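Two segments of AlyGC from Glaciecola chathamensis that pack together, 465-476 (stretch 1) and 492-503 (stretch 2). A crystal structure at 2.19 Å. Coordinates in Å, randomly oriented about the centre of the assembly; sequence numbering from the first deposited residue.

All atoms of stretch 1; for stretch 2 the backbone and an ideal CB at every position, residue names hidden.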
# COMPACT_ATOMS: atom_id res chain seq x y z
N VAL A 465 -24.95 -16.48 -14.19
CA VAL A 465 -25.64 -17.67 -13.68
C VAL A 465 -24.83 -18.88 -14.13
O VAL A 465 -24.87 -19.27 -15.30
CB VAL A 465 -27.09 -17.74 -14.17
CG1 VAL A 465 -27.84 -18.82 -13.43
CG2 VAL A 465 -27.77 -16.40 -13.98
N LEU A 466 -24.09 -19.47 -13.20
CA LEU A 466 -23.20 -20.58 -13.52
C LEU A 466 -23.99 -21.88 -13.53
O LEU A 466 -24.68 -22.21 -12.56
CB LEU A 466 -22.05 -20.69 -12.52
CG LEU A 466 -21.37 -19.42 -12.00
CD1 LEU A 466 -20.29 -19.78 -10.99
CD2 LEU A 466 -20.78 -18.63 -13.14
N GLN A 467 -23.90 -22.62 -14.63
CA GLN A 467 -24.50 -23.94 -14.68
C GLN A 467 -23.68 -24.91 -13.84
O GLN A 467 -22.55 -24.62 -13.44
CB GLN A 467 -24.62 -24.40 -16.12
CG GLN A 467 -25.31 -23.39 -17.04
CD GLN A 467 -24.96 -23.58 -18.50
OE1 GLN A 467 -23.91 -24.13 -18.83
NE2 GLN A 467 -25.82 -23.10 -19.39
N ALA A 468 -24.27 -26.07 -13.57
CA ALA A 468 -23.62 -27.05 -12.70
C ALA A 468 -22.30 -27.51 -13.31
O ALA A 468 -22.16 -27.60 -14.53
CB ALA A 468 -24.54 -28.24 -12.48
N GLY A 469 -21.32 -27.78 -12.46
CA GLY A 469 -20.06 -28.29 -12.92
C GLY A 469 -18.89 -27.63 -12.21
O GLY A 469 -19.05 -27.06 -11.13
N GLU A 470 -17.73 -27.70 -12.85
CA GLU A 470 -16.45 -27.30 -12.27
C GLU A 470 -15.90 -26.09 -13.01
O GLU A 470 -15.86 -26.08 -14.24
CB GLU A 470 -15.44 -28.46 -12.31
CG GLU A 470 -15.81 -29.63 -11.38
CD GLU A 470 -14.71 -30.70 -11.25
OE1 GLU A 470 -13.89 -30.85 -12.18
OE2 GLU A 470 -14.67 -31.39 -10.21
N TYR A 471 -15.48 -25.07 -12.27
CA TYR A 471 -14.90 -23.86 -12.85
C TYR A 471 -13.48 -23.72 -12.35
O TYR A 471 -13.26 -23.33 -11.20
CB TYR A 471 -15.73 -22.63 -12.49
CG TYR A 471 -17.11 -22.67 -13.07
CD1 TYR A 471 -18.13 -23.39 -12.43
CD2 TYR A 471 -17.41 -22.01 -14.24
CE1 TYR A 471 -19.39 -23.43 -12.95
CE2 TYR A 471 -18.68 -22.06 -14.78
CZ TYR A 471 -19.66 -22.76 -14.13
OH TYR A 471 -20.93 -22.80 -14.66
N TRP A 472 -12.52 -24.04 -13.21
CA TRP A 472 -11.11 -23.94 -12.86
C TRP A 472 -10.62 -22.55 -13.24
O TRP A 472 -10.94 -22.05 -14.33
CB TRP A 472 -10.31 -25.04 -13.58
CG TRP A 472 -10.64 -26.40 -13.04
CD1 TRP A 472 -11.69 -27.18 -13.41
CD2 TRP A 472 -9.96 -27.10 -11.99
NE1 TRP A 472 -11.70 -28.34 -12.66
CE2 TRP A 472 -10.65 -28.32 -11.79
CE3 TRP A 472 -8.83 -26.82 -11.21
CZ2 TRP A 472 -10.24 -29.25 -10.84
CZ3 TRP A 472 -8.43 -27.75 -10.28
CH2 TRP A 472 -9.13 -28.95 -10.10
N VAL A 473 -9.88 -21.92 -12.35
CA VAL A 473 -9.57 -20.50 -12.48
C VAL A 473 -8.06 -20.34 -12.42
O VAL A 473 -7.47 -20.32 -11.34
CB VAL A 473 -10.27 -19.66 -11.40
CG1 VAL A 473 -9.90 -18.21 -11.57
CG2 VAL A 473 -11.77 -19.82 -11.52
N SER A 474 -7.43 -20.24 -13.59
CA SER A 474 -6.00 -20.08 -13.72
C SER A 474 -5.56 -18.63 -13.78
O SER A 474 -4.35 -18.36 -13.78
CB SER A 474 -5.50 -20.80 -14.98
OG SER A 474 -6.33 -20.48 -16.08
N LYS A 475 -6.49 -17.69 -13.84
CA LYS A 475 -6.17 -16.28 -13.94
C LYS A 475 -7.03 -15.50 -12.96
O LYS A 475 -8.23 -15.79 -12.81
CB LYS A 475 -6.39 -15.76 -15.36
CG LYS A 475 -5.41 -16.35 -16.35
CD LYS A 475 -5.57 -15.79 -17.76
CE LYS A 475 -6.87 -16.26 -18.41
NZ LYS A 475 -6.97 -15.85 -19.85
N ILE A 476 -6.42 -14.53 -12.28
CA ILE A 476 -7.14 -13.74 -11.29
C ILE A 476 -8.37 -13.11 -11.92
O ILE A 476 -8.33 -12.61 -13.05
CB ILE A 476 -6.20 -12.68 -10.69
CG1 ILE A 476 -5.16 -13.35 -9.80
CG2 ILE A 476 -6.98 -11.67 -9.88
CD1 ILE A 476 -4.17 -12.37 -9.22
N UNK A 492 -24.02 -26.58 -6.73
CA UNK A 492 -23.72 -27.34 -7.93
C UNK A 492 -22.67 -26.69 -8.81
O UNK A 492 -22.27 -27.29 -9.75
CB UNK A 492 -25.00 -27.55 -8.74
N UNK A 493 -22.24 -25.47 -8.49
CA UNK A 493 -21.19 -24.82 -9.27
C UNK A 493 -20.01 -24.75 -8.36
O UNK A 493 -20.05 -24.08 -7.39
CB UNK A 493 -21.60 -23.44 -9.79
N UNK A 494 -18.96 -25.46 -8.71
CA UNK A 494 -17.75 -25.56 -7.95
C UNK A 494 -16.66 -24.75 -8.58
O UNK A 494 -16.37 -24.93 -9.70
CB UNK A 494 -17.32 -27.02 -7.81
N UNK A 495 -16.06 -23.84 -7.83
CA UNK A 495 -15.01 -22.97 -8.34
C UNK A 495 -13.69 -23.39 -7.70
O UNK A 495 -13.58 -23.46 -6.47
CB UNK A 495 -15.32 -21.50 -8.06
N UNK A 496 -12.70 -23.69 -8.54
CA UNK A 496 -11.39 -24.13 -8.08
C UNK A 496 -10.35 -23.06 -8.39
O UNK A 496 -9.87 -22.98 -9.53
CB UNK A 496 -11.00 -25.46 -8.73
N UNK A 497 -9.96 -22.23 -7.42
CA UNK A 497 -8.82 -21.34 -7.65
C UNK A 497 -7.52 -22.11 -7.80
O UNK A 497 -7.25 -23.07 -7.08
CB UNK A 497 -8.69 -20.33 -6.50
N UNK A 498 -6.70 -21.66 -8.74
CA UNK A 498 -5.36 -22.18 -8.90
C UNK A 498 -4.30 -21.11 -8.69
O UNK A 498 -3.10 -21.43 -8.78
CB UNK A 498 -5.21 -22.80 -10.29
N UNK A 499 -4.69 -19.86 -8.44
CA UNK A 499 -3.77 -18.76 -8.18
C UNK A 499 -3.88 -18.31 -6.72
O UNK A 499 -4.78 -18.72 -5.98
CB UNK A 499 -4.05 -17.59 -9.12
N UNK A 500 -2.93 -17.46 -6.31
CA UNK A 500 -2.91 -16.94 -4.95
C UNK A 500 -4.17 -16.16 -4.61
O UNK A 500 -4.56 -16.08 -3.44
CB UNK A 500 -1.68 -16.05 -4.75
N UNK A 501 -4.80 -15.57 -5.60
CA UNK A 501 -6.06 -14.87 -5.42
C UNK A 501 -7.07 -15.44 -6.39
O UNK A 501 -6.74 -15.75 -7.54
CB UNK A 501 -5.90 -13.36 -5.62
N UNK A 502 -8.30 -15.61 -5.91
CA UNK A 502 -9.42 -15.94 -6.78
C UNK A 502 -10.04 -14.69 -7.38
O UNK A 502 -10.16 -14.57 -8.60
CB UNK A 502 -10.48 -16.73 -6.01
N UNK A 503 -10.44 -13.74 -6.53
CA UNK A 503 -11.15 -12.54 -6.96
C UNK A 503 -10.49 -11.31 -6.36
O UNK A 503 -10.27 -11.23 -5.15
CB UNK A 503 -12.63 -12.61 -6.56

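The backbone frames the problem: strands 469-473 and 493-497 run parallel, axes 4.6 Å apart at closest approach, so CB directions alternate between the face carrying E470 and W472 and the face carrying Y471 and V473.

Position 492 precedes the strand. Its O accepts from G469 N (2.9 Å), and its ideal CB points sideways, 3.8 Å from A468 CB; a small or polar residue fits. It is S492, whose OG and L466 O (2.6 and 2.9 Å from the oxygen of water 1) both accept from that water.

At 493 the CB lies 3.9 Å from both L466 CB and Y471 CE1 and 4.0 Å from Q467 O. Such close walls favour a small apolar residue, and A493 fills the site with its methyl.

Position 494 turns to the E470 face; its N donates to G469 O (2.9 Å) and its O accepts from Y471 N (2.7 Å). Extended angles (-105/125) suit a beta-branched residue, though polar ones would also serve. It is V494, chi1 t.

Position 495 shares the face of Y471 and V473, its ideal CB 5.2 Å from V473 CG2, leaving room for a branched aliphatic. I495 reaches three neighbours: CG1 to Y471 CB (4.1 Å), CG2 to V473 CG2 (3.9 Å) and CD1 to L466 CD1 (4.1 Å).

At 496 the backbone N donates to Y471 O (2.7 Å) and the O accepts from V473 N (3.0 Å). The ideal CB, 3.6 Å from W472 CE3, invites a flat or long apolar group over the indole. F496 makes an offset stack: its ring and the six-membered ring of W472 have centroids 4.3 Å apart and planes at 20°.

Position 497, phi -67, makes no cross-strand N-H bond, and its CB stays 5.0 Å from V473 O; proline is permitted among many residues. It is P497.

At 498 the N donates to V473 O (3.0 Å) while the CB points toward stretch 1, beside W472; long polar or aliphatic chains suit. Q498 brings CD to 3.7 Å from W472 CE3, at the ring edge.

From 499, also directed toward stretch 1, S474 O is an available acceptor for a long donor. R499 meets it: NH1 donates to S474 O (2.9 Å, 167°).

Position 500 meets nothing within 5.5 Å; the choice is open, and it is S500.

At 501 the CB is 4.1 Å from I476 CD1, compatible with small or branched residues; T501 occupies it.

Position 502 points away, so only a longer chain could return. L502 does, CD1 reaching V473 CG1 (3.8 Å).

Position 503 also points away, leaving its identity unconstrained here: I503.

Stretch 2 492-503: SAVIFPQRSTLI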
# COMPACT_ATOMS: atom_id res chain seq x y z
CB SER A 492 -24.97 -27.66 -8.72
OG SER A 492 -25.51 -26.50 -9.26
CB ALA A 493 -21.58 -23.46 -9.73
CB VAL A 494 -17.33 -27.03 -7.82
CG1 VAL A 494 -16.18 -27.20 -6.87
CG2 VAL A 494 -18.50 -27.86 -7.34
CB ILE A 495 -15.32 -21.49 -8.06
CG1 ILE A 495 -16.60 -21.08 -8.81
CG2 ILE A 495 -14.15 -20.61 -8.48
CD1 ILE A 495 -17.39 -19.94 -8.14
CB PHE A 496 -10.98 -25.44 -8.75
CG PHE A 496 -11.76 -26.64 -8.32
CD1 PHE A 496 -11.56 -27.22 -7.09
CD2 PHE A 496 -12.69 -27.20 -9.17
CE1 PHE A 496 -12.27 -28.34 -6.71
CE2 PHE A 496 -13.40 -28.33 -8.79
CZ PHE A 496 -13.19 -28.89 -7.57
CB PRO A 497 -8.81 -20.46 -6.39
CG PRO A 497 -9.45 -21.34 -5.35
CD PRO A 497 -10.50 -22.09 -6.06
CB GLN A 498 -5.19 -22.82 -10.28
CG GLN A 498 -6.10 -24.01 -10.52
CD GLN A 498 -6.05 -24.51 -11.95
OE1 GLN A 498 -6.75 -24.01 -12.82
NE2 GLN A 498 -5.22 -25.52 -12.20
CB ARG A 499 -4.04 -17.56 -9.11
CG ARG A 499 -3.98 -17.88 -10.61
CD ARG A 499 -2.56 -17.79 -11.19
NE ARG A 499 -1.73 -18.93 -10.83
CZ ARG A 499 -1.75 -20.11 -11.46
NH1 ARG A 499 -2.56 -20.30 -12.50
NH2 ARG A 499 -0.95 -21.10 -11.06
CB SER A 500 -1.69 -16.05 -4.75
OG SER A 500 -0.55 -16.85 -4.50
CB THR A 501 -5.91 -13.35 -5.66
OG1 THR A 501 -5.04 -12.80 -4.68
CG2 THR A 501 -7.26 -12.66 -5.59
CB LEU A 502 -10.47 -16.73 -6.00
CG LEU A 502 -11.68 -17.11 -6.83
CD1 LEU A 502 -11.24 -17.98 -7.99
CD2 LEU A 502 -12.72 -17.80 -5.97
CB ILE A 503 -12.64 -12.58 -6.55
CG1 ILE A 503 -13.35 -13.73 -7.24
CG2 ILE A 503 -13.31 -11.26 -6.92
CD1 ILE A 503 -14.77 -13.92 -6.78
O HOH W 1 -25.64 -24.39 -10.84
O HOH W 2 -7.51 -18.47 -8.73
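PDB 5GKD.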